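Local coordinates for protein peptide amidase (Stenotrophomonas maltophilia, PDB 1M22) that probably hydrolyses amide bonds, as an amidase signature enzyme expected to act on the C-terminal amides of peptides, at residues 399-404 and 442-447; 218-223 and 327-332; 272-277 and 474-479. All blocks are in the same frame, centred on the assembly; numbering follows the deposited sequence.

Contact 1 of 3, residues 399-404 and 442-447; sequences EGIDAA and AGYPSL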
ATOM      1  N   GLU A 399       2.517  10.516 -22.190  1.00 11.54           N
ATOM      2  CA  GLU A 399       1.366  11.126 -22.835  1.00 12.48           C
ATOM      3  C   GLU A 399       0.147  11.248 -21.926  1.00 10.82           C
ATOM      4  O   GLU A 399      -0.940  11.619 -22.372  1.00 13.67           O
ATOM      5  CB  GLU A 399       1.022  10.336 -24.102  1.00 14.00           C
ATOM      6  CG  GLU A 399       2.065  10.507 -25.205  1.00 17.77           C
ATOM      7  CD  GLU A 399       1.915   9.509 -26.340  1.00 20.36           C
ATOM      8  OE1 GLU A 399       0.777   9.088 -26.626  1.00 23.91           O
ATOM      9  OE2 GLU A 399       2.943   9.159 -26.957  1.00 23.66           O
ATOM     10  N   GLY A 400       0.343  10.948 -20.644  1.00 10.18           N
ATOM     11  CA  GLY A 400      -0.735  11.036 -19.675  1.00  9.48           C
ATOM     12  C   GLY A 400      -0.385  12.016 -18.572  1.00  9.10           C
ATOM     13  O   GLY A 400      -0.567  13.226 -18.720  1.00  9.78           O
ATOM     14  N   ILE A 401       0.131  11.497 -17.462  1.00  8.21           N
ATOM     15  CA  ILE A 401       0.512  12.341 -16.340  1.00  7.44           C
ATOM     16  C   ILE A 401       1.513  13.427 -16.750  1.00  7.63           C
ATOM     17  O   ILE A 401       1.344  14.597 -16.402  1.00  7.98           O
ATOM     18  CB  ILE A 401       1.121  11.493 -15.196  1.00  7.48           C
ATOM     19  CG1 ILE A 401       0.018  10.679 -14.509  1.00  8.17           C
ATOM     20  CG2 ILE A 401       1.846  12.394 -14.196  1.00  7.58           C
ATOM     21  CD1 ILE A 401       0.539   9.628 -13.538  1.00 10.15           C
ATOM     22  N   ASP A 402       2.547  13.049 -17.495  1.00  7.75           N
ATOM     23  CA  ASP A 402       3.551  14.029 -17.895  1.00  7.79           C
ATOM     24  C   ASP A 402       2.997  15.104 -18.822  1.00  8.88           C
ATOM     25  O   ASP A 402       3.409  16.260 -18.750  1.00  9.77           O
ATOM     26  CB  ASP A 402       4.750  13.342 -18.550  1.00  8.83           C
ATOM     27  CG  ASP A 402       5.500  12.445 -17.588  1.00 11.82           C
ATOM     28  OD1 ASP A 402       5.598  12.797 -16.392  1.00 11.77           O
ATOM     29  OD2 ASP A 402       6.001  11.392 -18.031  1.00 12.97           O
ATOM     30  N   ALA A 403       2.062  14.729 -19.689  1.00  9.22           N
ATOM     31  CA  ALA A 403       1.469  15.701 -20.600  1.00  9.22           C
ATOM     32  C   ALA A 403       0.673  16.735 -19.808  1.00 10.37           C
ATOM     33  O   ALA A 403       0.718  17.928 -20.104  1.00 10.72           O
ATOM     34  CB  ALA A 403       0.565  14.996 -21.608  1.00 10.04           C
ATOM     35  N   ALA A 404      -0.058  16.280 -18.793  1.00  8.81           N
ATOM     36  CA  ALA A 404      -0.845  17.188 -17.969  1.00  9.01           C
ATOM     37  C   ALA A 404       0.068  18.096 -17.149  1.00  9.60           C
ATOM     38  O   ALA A 404      -0.183  19.295 -17.029  1.00 10.61           O
ATOM     39  CB  ALA A 404      -1.768  16.396 -17.048  1.00 10.03           C
ATOM     40  N   ALA A 442       1.768   4.024 -15.144  1.00  7.40           N
ATOM     41  CA  ALA A 442       2.967   4.752 -15.553  1.00  6.73           C
ATOM     42  C   ALA A 442       4.167   4.355 -14.701  1.00  7.10           C
ATOM     43  O   ALA A 442       5.309   4.585 -15.092  1.00  8.92           O
ATOM     44  CB  ALA A 442       2.732   6.251 -15.427  1.00  7.09           C
ATOM     45  N   GLY A 443       3.902   3.755 -13.541  1.00  6.68           N
ATOM     46  CA  GLY A 443       4.973   3.380 -12.631  1.00  7.43           C
ATOM     47  C   GLY A 443       5.453   4.618 -11.888  1.00  5.94           C
ATOM     48  O   GLY A 443       6.588   4.666 -11.405  1.00  7.89           O
ATOM     49  N   TYR A 444       4.576   5.616 -11.799  1.00  6.38           N
ATOM     50  CA  TYR A 444       4.874   6.890 -11.141  1.00  6.06           C
ATOM     51  C   TYR A 444       4.355   6.916  -9.707  1.00  6.09           C
ATOM     52  O   TYR A 444       3.448   6.168  -9.353  1.00  6.09           O
ATOM     53  CB  TYR A 444       4.245   8.040 -11.927  1.00  6.25           C
ATOM     54  CG  TYR A 444       4.880   8.334 -13.272  1.00  6.74           C
ATOM     55  CD1 TYR A 444       5.950   7.576 -13.758  1.00  6.55           C
ATOM     56  CD2 TYR A 444       4.404   9.378 -14.059  1.00  6.60           C
ATOM     57  CE1 TYR A 444       6.528   7.863 -15.005  1.00  8.41           C
ATOM     58  CE2 TYR A 444       4.970   9.668 -15.300  1.00  7.41           C
ATOM     59  CZ  TYR A 444       6.027   8.909 -15.761  1.00  7.63           C
ATOM     60  OH  TYR A 444       6.588   9.213 -16.983  1.00 10.73           O
ATOM     61  N   PRO A 445       4.902   7.808  -8.870  1.00  5.53           N
ATOM     62  CA  PRO A 445       4.461   7.888  -7.475  1.00  5.55           C
ATOM     63  C   PRO A 445       3.095   8.525  -7.233  1.00  5.08           C
ATOM     64  O   PRO A 445       2.687   9.460  -7.926  1.00  5.98           O
ATOM     65  CB  PRO A 445       5.587   8.676  -6.810  1.00  6.84           C
ATOM     66  CG  PRO A 445       5.973   9.650  -7.895  1.00  7.52           C
ATOM     67  CD  PRO A 445       5.990   8.769  -9.139  1.00  6.68           C
ATOM     68  N   SER A 446       2.393   7.989  -6.241  1.00  5.50           N
ATOM     69  CA  SER A 446       1.090   8.500  -5.841  1.00  6.70           C
ATOM     70  C   SER A 446       1.029   8.425  -4.319  1.00  6.36           C
ATOM     71  O   SER A 446       1.689   7.587  -3.705  1.00  8.13           O
ATOM     72  CB  SER A 446      -0.044   7.696  -6.485  1.00  8.16           C
ATOM     73  OG  SER A 446      -0.011   6.337  -6.107  1.00  8.87           O
ATOM     74  N   LEU A 447       0.237   9.303  -3.715  1.00  6.62           N
ATOM     75  CA  LEU A 447       0.151   9.376  -2.264  1.00  7.52           C
ATOM     76  C   LEU A 447      -1.212   9.916  -1.865  1.00  8.77           C
ATOM     77  O   LEU A 447      -1.627  10.972  -2.349  1.00  9.76           O
ATOM     78  CB  LEU A 447       1.256  10.321  -1.772  1.00  9.30           C
ATOM     79  CG  LEU A 447       1.681  10.465  -0.308  1.00  9.54           C
ATOM     80  CD1 LEU A 447       2.896  11.386  -0.234  1.00 11.40           C
ATOM     81  CD2 LEU A 447       0.542  11.022   0.521  1.00 10.88           C
TER

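Contact 2 of 3, residues 218-223 and 327-332; sequences SFSQDT and LYEFKA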
ATOM      1  N   SER A 218       2.756  -7.934 -11.506  1.00  8.60           N
ATOM      2  CA  SER A 218       3.432  -7.276 -12.625  1.00  8.25           C
ATOM      3  C   SER A 218       4.788  -6.629 -12.323  1.00  8.29           C
ATOM      4  O   SER A 218       4.886  -5.746 -11.469  1.00  9.80           O
ATOM      5  CB  SER A 218       2.486  -6.208 -13.177  1.00 10.02           C
ATOM      6  OG  SER A 218       3.140  -5.302 -14.042  1.00 10.15           O
ATOM      7  N   PHE A 219       5.839  -7.032 -13.028  1.00  8.14           N
ATOM      8  CA  PHE A 219       7.122  -6.393 -12.776  1.00  8.67           C
ATOM      9  C   PHE A 219       7.104  -4.960 -13.305  1.00  8.10           C
ATOM     10  O   PHE A 219       7.887  -4.119 -12.869  1.00  7.90           O
ATOM     11  CB  PHE A 219       8.281  -7.199 -13.383  1.00 11.44           C
ATOM     12  CG  PHE A 219       8.125  -7.514 -14.838  1.00 12.84           C
ATOM     13  CD1 PHE A 219       8.270  -6.526 -15.804  1.00 12.87           C
ATOM     14  CD2 PHE A 219       7.860  -8.815 -15.244  1.00 14.59           C
ATOM     15  CE1 PHE A 219       8.154  -6.836 -17.161  1.00 16.19           C
ATOM     16  CE2 PHE A 219       7.743  -9.133 -16.596  1.00 16.05           C
ATOM     17  CZ  PHE A 219       7.890  -8.144 -17.553  1.00 14.91           C
ATOM     18  N   SER A 220       6.194  -4.667 -14.228  1.00  7.23           N
ATOM     19  CA  SER A 220       6.092  -3.320 -14.770  1.00  7.06           C
ATOM     20  C   SER A 220       5.419  -2.328 -13.818  1.00  7.03           C
ATOM     21  O   SER A 220       5.773  -1.145 -13.810  1.00  8.72           O
ATOM     22  CB  SER A 220       5.310  -3.330 -16.090  1.00  7.56           C
ATOM     23  OG  SER A 220       6.039  -3.981 -17.119  1.00 10.27           O
ATOM     24  N   GLN A 221       4.476  -2.802 -13.004  1.00  7.02           N
ATOM     25  CA  GLN A 221       3.725  -1.913 -12.114  1.00  6.15           C
ATOM     26  C   GLN A 221       3.835  -2.155 -10.612  1.00  6.59           C
ATOM     27  O   GLN A 221       3.558  -1.254  -9.825  1.00  6.58           O
ATOM     28  CB  GLN A 221       2.240  -1.951 -12.508  1.00  6.71           C
ATOM     29  CG  GLN A 221       2.007  -1.606 -13.976  1.00  7.99           C
ATOM     30  CD  GLN A 221       0.550  -1.640 -14.420  1.00  7.13           C
ATOM     31  OE1 GLN A 221       0.267  -1.595 -15.617  1.00  8.19           O
ATOM     32  NE2 GLN A 221      -0.377  -1.706 -13.469  1.00  7.22           N
ATOM     33  N   ASP A 222       4.232  -3.357 -10.215  1.00  6.01           N
ATOM     34  CA  ASP A 222       4.319  -3.713  -8.800  1.00  6.30           C
ATOM     35  C   ASP A 222       5.287  -2.908  -7.958  1.00  5.86           C
ATOM     36  O   ASP A 222       6.393  -2.596  -8.386  1.00  6.79           O
ATOM     37  CB  ASP A 222       4.766  -5.168  -8.628  1.00  8.44           C
ATOM     38  CG  ASP A 222       3.675  -6.187  -8.896  1.00 11.36           C
ATOM     39  OD1 ASP A 222       2.607  -5.844  -9.440  1.00 10.39           O
ATOM     40  OD2 ASP A 222       3.919  -7.367  -8.555  1.00 14.35           O
ATOM     41  N   THR A 223       4.869  -2.592  -6.740  1.00  5.88           N
ATOM     42  CA  THR A 223       5.759  -1.959  -5.783  1.00  6.63           C
ATOM     43  C   THR A 223       5.180  -1.979  -4.391  1.00  5.19           C
ATOM     44  O   THR A 223       3.967  -1.868  -4.198  1.00  5.82           O
ATOM     45  CB  THR A 223       6.133  -0.500  -6.118  1.00  6.29           C
ATOM     46  OG1 THR A 223       7.097  -0.041  -5.155  1.00  7.68           O
ATOM     47  CG2 THR A 223       4.916   0.407  -6.072  1.00  8.37           C
ATOM     48  N   LEU A 327      -1.746  -9.982 -17.362  1.00  8.46           N
ATOM     49  CA  LEU A 327      -1.924 -11.418 -17.541  1.00  9.27           C
ATOM     50  C   LEU A 327      -0.602 -12.095 -17.892  1.00  8.30           C
ATOM     51  O   LEU A 327      -0.242 -13.109 -17.299  1.00  9.41           O
ATOM     52  CB  LEU A 327      -2.962 -11.691 -18.636  1.00  9.90           C
ATOM     53  CG  LEU A 327      -4.411 -11.334 -18.296  1.00 10.74           C
ATOM     54  CD1 LEU A 327      -5.261 -11.366 -19.557  1.00 13.20           C
ATOM     55  CD2 LEU A 327      -4.950 -12.307 -17.258  1.00 11.30           C
ATOM     56  N   TYR A 328       0.123 -11.527 -18.850  1.00  7.90           N
ATOM     57  CA  TYR A 328       1.400 -12.097 -19.257  1.00  7.47           C
ATOM     58  C   TYR A 328       2.443 -12.049 -18.149  1.00  8.48           C
ATOM     59  O   TYR A 328       3.129 -13.036 -17.882  1.00  9.56           O
ATOM     60  CB  TYR A 328       1.957 -11.361 -20.480  1.00  9.97           C
ATOM     61  CG  TYR A 328       1.356 -11.780 -21.803  1.00 10.41           C
ATOM     62  CD1 TYR A 328       0.080 -11.364 -22.177  1.00 11.97           C
ATOM     63  CD2 TYR A 328       2.077 -12.578 -22.691  1.00 12.34           C
ATOM     64  CE1 TYR A 328      -0.465 -11.729 -23.410  1.00 14.74           C
ATOM     65  CE2 TYR A 328       1.542 -12.949 -23.925  1.00 13.97           C
ATOM     66  CZ  TYR A 328       0.274 -12.520 -24.275  1.00 14.98           C
ATOM     67  OH  TYR A 328      -0.256 -12.871 -25.497  1.00 20.97           O
ATOM     68  N   GLU A 329       2.566 -10.896 -17.502  1.00  8.24           N
ATOM     69  CA  GLU A 329       3.557 -10.749 -16.452  1.00  8.49           C
ATOM     70  C   GLU A 329       3.230 -11.562 -15.206  1.00  7.23           C
ATOM     71  O   GLU A 329       4.136 -12.011 -14.506  1.00  9.37           O
ATOM     72  CB  GLU A 329       3.741  -9.265 -16.120  1.00  7.95           C
ATOM     73  CG  GLU A 329       4.322  -8.483 -17.298  1.00  8.88           C
ATOM     74  CD  GLU A 329       4.647  -7.040 -16.975  1.00  9.61           C
ATOM     75  OE1 GLU A 329       4.553  -6.648 -15.789  1.00 10.00           O
ATOM     76  OE2 GLU A 329       5.005  -6.294 -17.913  1.00 10.21           O
ATOM     77  N   PHE A 330       1.946 -11.770 -14.933  1.00  7.66           N
ATOM     78  CA  PHE A 330       1.556 -12.554 -13.765  1.00  8.13           C
ATOM     79  C   PHE A 330       2.024 -14.002 -13.912  1.00  7.61           C
ATOM     80  O   PHE A 330       2.610 -14.564 -12.992  1.00  8.99           O
ATOM     81  CB  PHE A 330       0.036 -12.518 -13.568  1.00  7.93           C
ATOM     82  CG  PHE A 330      -0.453 -13.390 -12.440  1.00  9.34           C
ATOM     83  CD1 PHE A 330      -0.144 -13.088 -11.115  1.00  9.79           C
ATOM     84  CD2 PHE A 330      -1.211 -14.526 -12.707  1.00 10.34           C
ATOM     85  CE1 PHE A 330      -0.582 -13.908 -10.074  1.00 11.09           C
ATOM     86  CE2 PHE A 330      -1.654 -15.353 -11.677  1.00 10.44           C
ATOM     87  CZ  PHE A 330      -1.339 -15.045 -10.357  1.00  9.63           C
ATOM     88  N   LYS A 331       1.777 -14.609 -15.069  1.00  9.15           N
ATOM     89  CA  LYS A 331       2.212 -15.988 -15.250  1.00  9.11           C
ATOM     90  C   LYS A 331       3.731 -16.088 -15.161  1.00  8.56           C
ATOM     91  O   LYS A 331       4.266 -16.916 -14.423  1.00 10.06           O
ATOM     92  CB  LYS A 331       1.751 -16.552 -16.595  1.00 10.39           C
ATOM     93  CG  LYS A 331       2.177 -18.001 -16.784  1.00 10.35           C
ATOM     94  CD  LYS A 331       1.761 -18.558 -18.133  1.00 11.94           C
ATOM     95  CE  LYS A 331       2.140 -20.025 -18.243  1.00 14.10           C
ATOM     96  NZ  LYS A 331       1.702 -20.611 -19.541  1.00 17.81           N
ATOM     97  N   ALA A 332       4.425 -15.239 -15.909  1.00  9.69           N
ATOM     98  CA  ALA A 332       5.881 -15.256 -15.912  1.00 11.34           C
ATOM     99  C   ALA A 332       6.463 -14.985 -14.528  1.00 10.48           C
ATOM    100  O   ALA A 332       7.328 -15.723 -14.054  1.00 10.84           O
ATOM    101  CB  ALA A 332       6.412 -14.236 -16.911  1.00 11.98           C
TER

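Contact 3 of 3, residues 272-277 and 474-479; sequences RGKRIG and IEMAYA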
ATOM      1  N   ARG A 272       4.173  26.179  -0.760  1.00 11.10           N
ATOM      2  CA  ARG A 272       4.518  27.518  -1.224  1.00 12.87           C
ATOM      3  C   ARG A 272       5.165  27.508  -2.602  1.00 12.92           C
ATOM      4  O   ARG A 272       6.180  26.852  -2.810  1.00 14.42           O
ATOM      5  CB  ARG A 272       5.467  28.186  -0.233  1.00 16.05           C
ATOM      6  CG  ARG A 272       4.778  28.872   0.920  1.00 22.86           C
ATOM      7  CD  ARG A 272       4.000  30.091   0.446  1.00 29.55           C
ATOM      8  NE  ARG A 272       4.096  31.203   1.388  1.00 33.88           N
ATOM      9  CZ  ARG A 272       5.230  31.829   1.692  1.00 35.92           C
ATOM     10  NH1 ARG A 272       6.371  31.455   1.129  1.00 37.76           N
ATOM     11  NH2 ARG A 272       5.226  32.832   2.560  1.00 37.03           N
ATOM     12  N   GLY A 273       4.566  28.239  -3.536  1.00 14.55           N
ATOM     13  CA  GLY A 273       5.109  28.314  -4.880  1.00 14.22           C
ATOM     14  C   GLY A 273       4.803  27.127  -5.773  1.00 14.84           C
ATOM     15  O   GLY A 273       5.160  27.128  -6.951  1.00 16.98           O
ATOM     16  N   LYS A 274       4.141  26.111  -5.228  1.00 11.73           N
ATOM     17  CA  LYS A 274       3.813  24.930  -6.014  1.00 10.95           C
ATOM     18  C   LYS A 274       2.622  25.180  -6.927  1.00  8.75           C
ATOM     19  O   LYS A 274       1.816  26.076  -6.686  1.00 10.91           O
ATOM     20  CB  LYS A 274       3.497  23.744  -5.098  1.00 11.56           C
ATOM     21  CG  LYS A 274       4.652  23.263  -4.236  1.00 12.72           C
ATOM     22  CD  LYS A 274       5.815  22.758  -5.078  1.00 13.85           C
ATOM     23  CE  LYS A 274       6.778  21.921  -4.244  1.00 15.98           C
ATOM     24  NZ  LYS A 274       7.273  22.641  -3.038  1.00 17.35           N
ATOM     25  N   ARG A 275       2.527  24.376  -7.980  1.00  8.97           N
ATOM     26  CA  ARG A 275       1.433  24.473  -8.933  1.00  8.33           C
ATOM     27  C   ARG A 275       0.790  23.095  -9.003  1.00  7.74           C
ATOM     28  O   ARG A 275       1.461  22.093  -9.256  1.00  8.83           O
ATOM     29  CB  ARG A 275       1.960  24.915 -10.301  1.00  8.86           C
ATOM     30  CG  ARG A 275       2.518  26.340 -10.300  1.00 10.72           C
ATOM     31  CD  ARG A 275       3.101  26.716 -11.655  1.00  9.55           C
ATOM     32  NE  ARG A 275       2.111  26.581 -12.717  1.00  9.78           N
ATOM     33  CZ  ARG A 275       1.108  27.427 -12.924  1.00  9.36           C
ATOM     34  NH1 ARG A 275       0.958  28.490 -12.144  1.00 11.95           N
ATOM     35  NH2 ARG A 275       0.240  27.193 -13.898  1.00 11.84           N
ATOM     36  N   ILE A 276      -0.517  23.055  -8.770  1.00  7.78           N
ATOM     37  CA  ILE A 276      -1.258  21.803  -8.743  1.00  9.15           C
ATOM     38  C   ILE A 276      -2.428  21.778  -9.713  1.00  8.12           C
ATOM     39  O   ILE A 276      -3.145  22.765  -9.868  1.00  9.53           O
ATOM     40  CB  ILE A 276      -1.807  21.547  -7.320  1.00  9.76           C
ATOM     41  CG1 ILE A 276      -0.650  21.390  -6.338  1.00 12.46           C
ATOM     42  CG2 ILE A 276      -2.712  20.323  -7.306  1.00 11.40           C
ATOM     43  CD1 ILE A 276      -1.091  21.269  -4.890  1.00 14.83           C
ATOM     44  N   GLY A 277      -2.614  20.632 -10.360  1.00  7.42           N
ATOM     45  CA  GLY A 277      -3.724  20.471 -11.274  1.00  8.46           C
ATOM     46  C   GLY A 277      -4.795  19.600 -10.635  1.00  9.49           C
ATOM     47  O   GLY A 277      -4.528  18.454 -10.263  1.00 10.04           O
ATOM     48  N   ILE A 474       5.896  14.373  -1.034  1.00  8.40           N
ATOM     49  CA  ILE A 474       5.845  14.321   0.419  1.00  8.50           C
ATOM     50  C   ILE A 474       5.757  15.728   1.009  1.00  8.78           C
ATOM     51  O   ILE A 474       4.980  15.964   1.936  1.00  8.58           O
ATOM     52  CB  ILE A 474       7.067  13.567   0.983  1.00  8.15           C
ATOM     53  CG1 ILE A 474       6.903  12.072   0.695  1.00  8.62           C
ATOM     54  CG2 ILE A 474       7.200  13.813   2.485  1.00 10.29           C
ATOM     55  CD1 ILE A 474       8.121  11.229   1.024  1.00  9.70           C
ATOM     56  N   GLU A 475       6.538  16.663   0.471  1.00  8.53           N
ATOM     57  CA  GLU A 475       6.507  18.045   0.952  1.00 10.00           C
ATOM     58  C   GLU A 475       5.098  18.612   0.828  1.00  8.25           C
ATOM     59  O   GLU A 475       4.580  19.239   1.753  1.00  8.43           O
ATOM     60  CB  GLU A 475       7.420  18.959   0.126  1.00 15.08           C
ATOM     61  CG  GLU A 475       8.877  18.585   0.043  1.00 19.24           C
ATOM     62  CD  GLU A 475       9.672  19.626  -0.730  1.00 17.65           C
ATOM     63  OE1 GLU A 475       9.195  20.068  -1.802  1.00 21.11           O
ATOM     64  OE2 GLU A 475      10.770  20.002  -0.271  1.00 22.93           O
ATOM     65  N   MET A 476       4.490  18.408  -0.337  1.00  7.39           N
ATOM     66  CA  MET A 476       3.154  18.922  -0.595  1.00  7.44           C
ATOM     67  C   MET A 476       2.082  18.252   0.254  1.00  6.39           C
ATOM     68  O   MET A 476       1.217  18.925   0.822  1.00  7.67           O
ATOM     69  CB  MET A 476       2.839  18.782  -2.086  1.00  8.31           C
ATOM     70  CG  MET A 476       3.743  19.660  -2.950  1.00  9.79           C
ATOM     71  SD  MET A 476       3.463  19.543  -4.726  1.00 15.05           S
ATOM     72  CE  MET A 476       2.002  20.396  -4.879  1.00 13.64           C
ATOM     73  N   ALA A 477       2.147  16.929   0.347  1.00  6.65           N
ATOM     74  CA  ALA A 477       1.183  16.170   1.133  1.00  7.26           C
ATOM     75  C   ALA A 477       1.290  16.524   2.615  1.00  6.47           C
ATOM     76  O   ALA A 477       0.282  16.662   3.303  1.00  6.62           O
ATOM     77  CB  ALA A 477       1.408  14.677   0.926  1.00  7.41           C
ATOM     78  N   TYR A 478       2.515  16.671   3.106  1.00  6.74           N
ATOM     79  CA  TYR A 478       2.725  17.021   4.504  1.00  6.13           C
ATOM     80  C   TYR A 478       2.164  18.413   4.796  1.00  7.14           C
ATOM     81  O   TYR A 478       1.480  18.620   5.797  1.00  7.36           O
ATOM     82  CB  TYR A 478       4.216  16.992   4.837  1.00  8.44           C
ATOM     83  CG  TYR A 478       4.528  17.334   6.274  1.00  7.14           C
ATOM     84  CD1 TYR A 478       4.277  16.422   7.301  1.00  7.94           C
ATOM     85  CD2 TYR A 478       5.074  18.572   6.612  1.00  8.18           C
ATOM     86  CE1 TYR A 478       4.562  16.735   8.628  1.00  7.62           C
ATOM     87  CE2 TYR A 478       5.363  18.895   7.938  1.00  8.69           C
ATOM     88  CZ  TYR A 478       5.105  17.972   8.938  1.00  9.24           C
ATOM     89  OH  TYR A 478       5.389  18.276  10.252  1.00 12.00           O
ATOM     90  N   ALA A 479       2.457  19.368   3.919  1.00  6.55           N
ATOM     91  CA  ALA A 479       1.971  20.734   4.102  1.00  7.18           C
ATOM     92  C   ALA A 479       0.445  20.761   4.143  1.00  7.65           C
ATOM     93  O   ALA A 479      -0.153  21.494   4.930  1.00  8.84           O
ATOM     94  CB  ALA A 479       2.486  21.625   2.981  1.00  8.65           C
TER

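Contact 1 of 3, residues 399-404 and 442-447
Tyr444 and Asp402 make the polar half of this contact. The phenol OH donates to Asp402 OD2 across 2.5 Å, a very short hydrogen bond. It runs out from the edge of the ring, near the ring plane, to a carboxylate whose own plane is turned 41° from that of the ring. The two side chains cross at about a right angle, and Asp402 OD1 comes to 3.4 Å from Tyr444 CE2. That second oxygen is hydrogen-bonded to Thr466 OG1, so both carboxylate oxygens have a partner and the group's rotation is fixed at two points.

The apolar half belongs to Ile401, whose side chain runs alongside the tyrosine, pointing the other way. CD1 lies 3.9 Å from Tyr444 CD2, while CG2 stands at the edge of the ring, in its plane, 4.0 Å from the same carbon. CG1 of Ile401 lies beside the backbone N (chi1 -72°), leaving CG2 anti to that N and at the ring edge. Over the ring's centre sits the methyl of Ala442, 3.6 Å above the plane, and Ile401 CD1 also approaches this CB, at 4.4 Å.

In the backbone, Gly443 turns the chain, and the Tyr444 ring lies with one face against the Ala442 methyl. Gly443, with positive phi, is the C-prime residue of a Schellman motif: Tyr444 N hydrogen-bonds to Ala439 O and Gly443 N to Ala440 O. The contact thus joins helix 383-407 to a Schellman-terminated helix, 436-442, just before the chain enters central-sheet strand 446-454.

Contact 2 of 3, residues 218-223 and 327-332
Ser218 and Glu329 bring their CA atoms to 5.2 Å, the nearest CA pair between the loop 218-223 and the part of helix 319-340 it faces. The loop has no regular secondary structure, but it is tied internally: Asp222 OD1 accepts from Ser218 N, and Ser218 OG accepts from Gln221 N three residues on, an ST motif. This curl presents several donors to a single helix side chain.

Glu329 fills that position. Its chain is extended beyond CG (chi2 -174°), which carries the carboxylate into the curve of the loop. OE1 takes two hydrogen bonds on its syn side, from Ser218 OG at 2.6 Å and from Ser220 N at 3.0 Å; both donors are tilted well out of the carboxylate plane, and they arrive from its opposite faces. The backbone N-H points fairly straight, at 162°. OE2 offers its syn lone pair to Ser220 OG at 2.7 Å and hydrogen-bonds also to Tyr385 OH, so four donors hold the group and would be expected to stabilise its negative charge.

The same carboxylate lies flat over one face of the Phe219 ring. The two planes are only 12° apart, with CD 3.4 Å above the ring and offset toward its rim. Glu329 CG adds a CH-pi contact, 3.9 Å from the centroid, and Tyr385 and Arg389 of helix 383-407 touch the Phe219 side chain.

A bound buffer molecule, EPE, comes within about 3 Å of that side chain. Here a helix carboxylate gathers the donors of an ST-motif loop, the side chain of Ser218 lying about 11 Å from those of the catalytic Ser189 and Ser165.

Contact 3 of 3, residues 272-277 and 474-479
Met476 lies against Lys274 and Ile276 where helix 470-484 packs on strand 275-279, a helix-on-sheet layer of the mixed alpha/beta amidase fold. The thioether and the aliphatic chain of Lys274 make the firmer part of this packing: Lys274 CG is 3.9 Å from Met476 SD and equally 3.9 Å from Met476 CG. Farther along the lysine, CD lies 4.0 Å from SD, and CE lies 4.0 Å from the methionine CG, so the chain follows the thioether over much of its length. Ile276 reaches toward the methionine methyl tip to tip, but the modelled separation is too short to be trusted and the closeness of this approach is doubtful.

The aliphatic part of Lys274 therefore serves as packing surface while its ammonium group goes to a polar edge. The chain bends at chi2 (-62°) and again at chi4 (-55°), bringing NZ to Glu475. This salt bridge is long, 3.4 Å from NZ to OE1, and counts as a weak hydrogen bond. Lys274 and Glu475 cross at about a right angle.

Stronger partners stand in the next shell. Lys274 NZ hydrogen-bonds to the carbonyl of Gly270, and Glu475 OE2 makes a salt bridge with Arg265, so each end of the weak pair is positioned mainly from outside it. Leu271 packs on Met476 and Ala479, extending the apolar patch along the helix. The strand is set by its neighbours in the sheet: Ile276 hydrogen-bonds through its backbone to Val306 and Val308, and Arg275 N donates to Asp411 OD1.

How the contacts relate
Each contact pairs two buried touching residues with two partly exposed ones; contact 3 lies farthest out, its centre about 21 Å from that of the chain, against 18 and 17 Å for contacts 1 and 2. Contacts 1 and 3 reach the same central sheet and touch where Leu447 CD2 packs 3.8 Å from Ala477 CB. Contact 3 is chiefly apolar with a weak salt bridge at its edge, whereas contact 1 combines apolar packing with one very short hydrogen bond. Contact 2 is the most polar, centred on one carboxylate, and the nearest to the active-site serines. It touches neither of the others, although helix 383-407, which supplies a segment of contact 1, also touches Phe219.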